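Local coordinates for protein heme oxygenase (Chlamydomonas reinhardtii, PDB 4RAJ) that probably catalyses the oxygen-dependent opening of heme to biliverdin, at residues A[50-55]-A[228-233]. Numbering follows the deposited sequence.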
loop_
_atom_site.group_PDB
_atom_site.type_symbol
_atom_site.label_atom_id
_atom_site.label_comp_id
_atom_site.label_asym_id
_atom_site.label_seq_id
_atom_site.Cartn_x
_atom_site.Cartn_y
_atom_site.Cartn_z
ATOM N N LYS A 50 20.113 -5.747 4.454
ATOM C CA LYS A 50 18.905 -6.350 3.888
ATOM C C LYS A 50 17.937 -6.741 4.994
ATOM O O LYS A 50 16.727 -6.750 4.783
ATOM C CB LYS A 50 19.226 -7.574 3.025
ATOM C CG LYS A 50 20.325 -8.460 3.533
ATOM C CD LYS A 50 20.589 -9.583 2.534
ATOM C CE LYS A 50 20.738 -9.052 1.111
ATOM N NZ LYS A 50 21.013 -10.138 0.121
ATOM N N ASP A 51 18.457 -7.052 6.180
ATOM C CA ASP A 51 17.571 -7.398 7.295
ATOM C C ASP A 51 16.746 -6.185 7.750
ATOM O O ASP A 51 15.572 -6.311 8.095
ATOM C CB ASP A 51 18.368 -7.956 8.479
ATOM C CG ASP A 51 19.077 -9.268 8.159
ATOM O OD1 ASP A 51 18.621 -10.025 7.270
ATOM O OD2 ASP A 51 20.099 -9.552 8.823
ATOM N N LEU A 52 17.374 -5.013 7.759
ATOM C CA LEU A 52 16.686 -3.781 8.103
ATOM C C LEU A 52 15.616 -3.479 7.061
ATOM O O LEU A 52 14.475 -3.183 7.393
ATOM C CB LEU A 52 17.681 -2.626 8.180
ATOM C CG LEU A 52 17.497 -1.582 9.261
ATOM C CD1 LEU A 52 17.173 -2.269 10.579
ATOM C CD2 LEU A 52 18.798 -0.787 9.363
ATOM N N TYR A 53 16.016 -3.579 5.798
ATOM C CA TYR A 53 15.123 -3.378 4.675
ATOM C C TYR A 53 13.873 -4.261 4.793
ATOM O O TYR A 53 12.737 -3.794 4.675
ATOM C CB TYR A 53 15.876 -3.669 3.370
ATOM C CG TYR A 53 15.003 -3.684 2.145
ATOM C CD1 TYR A 53 14.563 -2.498 1.566
ATOM C CD2 TYR A 53 14.615 -4.883 1.563
ATOM C CE1 TYR A 53 13.756 -2.513 0.431
ATOM C CE2 TYR A 53 13.817 -4.909 0.437
ATOM C CZ TYR A 53 13.397 -3.727 -0.127
ATOM O OH TYR A 53 12.600 -3.757 -1.242
ATOM N N ALA A 54 14.092 -5.539 5.050
ATOM C CA ALA A 54 12.998 -6.512 5.103
ATOM C C ALA A 54 12.088 -6.299 6.313
ATOM O O ALA A 54 10.871 -6.481 6.231
ATOM C CB ALA A 54 13.567 -7.937 5.108
ATOM N N LYS A 55 12.673 -5.921 7.445
ATOM C CA LYS A 55 11.860 -5.558 8.612
ATOM C C LYS A 55 10.953 -4.376 8.315
ATOM O O LYS A 55 9.794 -4.346 8.743
ATOM C CB LYS A 55 12.738 -5.240 9.821
ATOM C CG LYS A 55 13.090 -6.466 10.611
ATOM C CD LYS A 55 14.134 -6.181 11.674
ATOM C CE LYS A 55 15.375 -7.027 11.426
ATOM N NZ LYS A 55 16.102 -7.366 12.684
ATOM N N PHE A 228 9.219 3.380 12.973
ATOM C CA PHE A 228 10.120 2.258 12.722
ATOM C C PHE A 228 11.481 2.548 13.339
ATOM O O PHE A 228 12.053 3.616 13.117
ATOM C CB PHE A 228 10.271 1.979 11.214
ATOM C CG PHE A 228 11.187 0.806 10.900
ATOM C CD1 PHE A 228 10.740 -0.505 11.047
ATOM C CD2 PHE A 228 12.489 1.016 10.463
ATOM C CE1 PHE A 228 11.581 -1.587 10.767
ATOM C CE2 PHE A 228 13.337 -0.063 10.177
ATOM C CZ PHE A 228 12.879 -1.363 10.328
ATOM N N PRO A 229 11.990 1.599 14.141
ATOM C CA PRO A 229 13.252 1.775 14.870
ATOM C C PRO A 229 14.491 1.613 13.987
ATOM O O PRO A 229 14.969 0.496 13.780
ATOM C CB PRO A 229 13.194 0.676 15.934
ATOM C CG PRO A 229 12.352 -0.399 15.311
ATOM C CD PRO A 229 11.332 0.319 14.465
ATOM N N LEU A 230 15.006 2.729 13.486
ATOM C CA LEU A 230 16.212 2.722 12.667
ATOM C C LEU A 230 17.475 2.919 13.498
ATOM O O LEU A 230 17.652 3.965 14.118
ATOM C CB LEU A 230 16.131 3.809 11.595
ATOM C CG LEU A 230 15.804 3.293 10.199
ATOM C CD1 LEU A 230 15.745 4.450 9.235
ATOM C CD2 LEU A 230 16.857 2.286 9.763
ATOM N N PRO A 231 18.363 1.914 13.500
ATOM C CA PRO A 231 19.645 1.990 14.209
ATOM C C PRO A 231 20.417 3.257 13.855
ATOM O O PRO A 231 20.338 3.710 12.713
ATOM C CB PRO A 231 20.390 0.744 13.718
ATOM C CG PRO A 231 19.307 -0.214 13.349
ATOM C CD PRO A 231 18.201 0.634 12.786
ATOM N N ALA A 232 21.135 3.825 14.818
ATOM C CA ALA A 232 21.969 4.997 14.558
ATOM C C ALA A 232 23.020 4.698 13.485
ATOM O O ALA A 232 23.376 5.563 12.685
ATOM C CB ALA A 232 22.643 5.461 15.840
ATOM N N THR A 233 23.509 3.464 13.476
ATOM C CA THR A 233 24.529 3.046 12.518
ATOM C C THR A 233 24.001 3.014 11.084
ATOM O O THR A 233 24.768 2.900 10.124
ATOM C CB THR A 233 25.088 1.662 12.880
ATOM O OG1 THR A 233 24.052 0.862 13.465
ATOM C CG2 THR A 233 26.207 1.803 13.874
#
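Ala-54 N donates to Lys-50 O at 2.9 Å in the opening turn of helix 50-76, and on this turn Leu-52 and Lys-55 meet the ring of Phe-228, the first residue after helix 204-227. The ring comes up against backbone as much as side chain: its CZ lies 3.8 Å from Leu-52 O, and its CE1 is as near to the carbonyl carbon of Lys-55, both reached obliquely. Lys-55 CB touches the ring at its edge and in its plane, 3.9 Å from CZ, while the rest of the lysine chain, bent at chi3, leads away. Phe-228 holds CG anti to its backbone N (chi1 -179°), which places CG on the helix side; its side chain also rests on Leu-46 of helix 29-47.

One turn back, Leu-52 meets the tail with both methyls. Its CD2 is 3.7 Å from CD2 of Leu-230, the two chains crossing obliquely. Pro-231 reaches it tip to tip, its CD seated against both branches, 3.8 Å from Leu-52 CD1 and the same from CD2. Leu-230 additionally packs on Arg-42, Ala-45 and Leu-46, and thus bridges helix 29-47 and helix 50-76. An alanine in place of Leu-52 would probably leave Pro-231 CD and Leu-230 CD2 without their mates on helix 50-76 and let this part of the tail shift, although the Leu-52 carbonyl would still lie beside the Phe-228 ring.

This is surface packing that lays the extended C-terminal tail of the all-helical heme oxygenase fold over the start of helix 50-76. Its chemistry is mostly apolar, the phenyl ring also resting against two backbone carbonyls: methyls, proline and phenyl ring meet by shape, through van der Waals contact rather than hydrogen bonds between the segments.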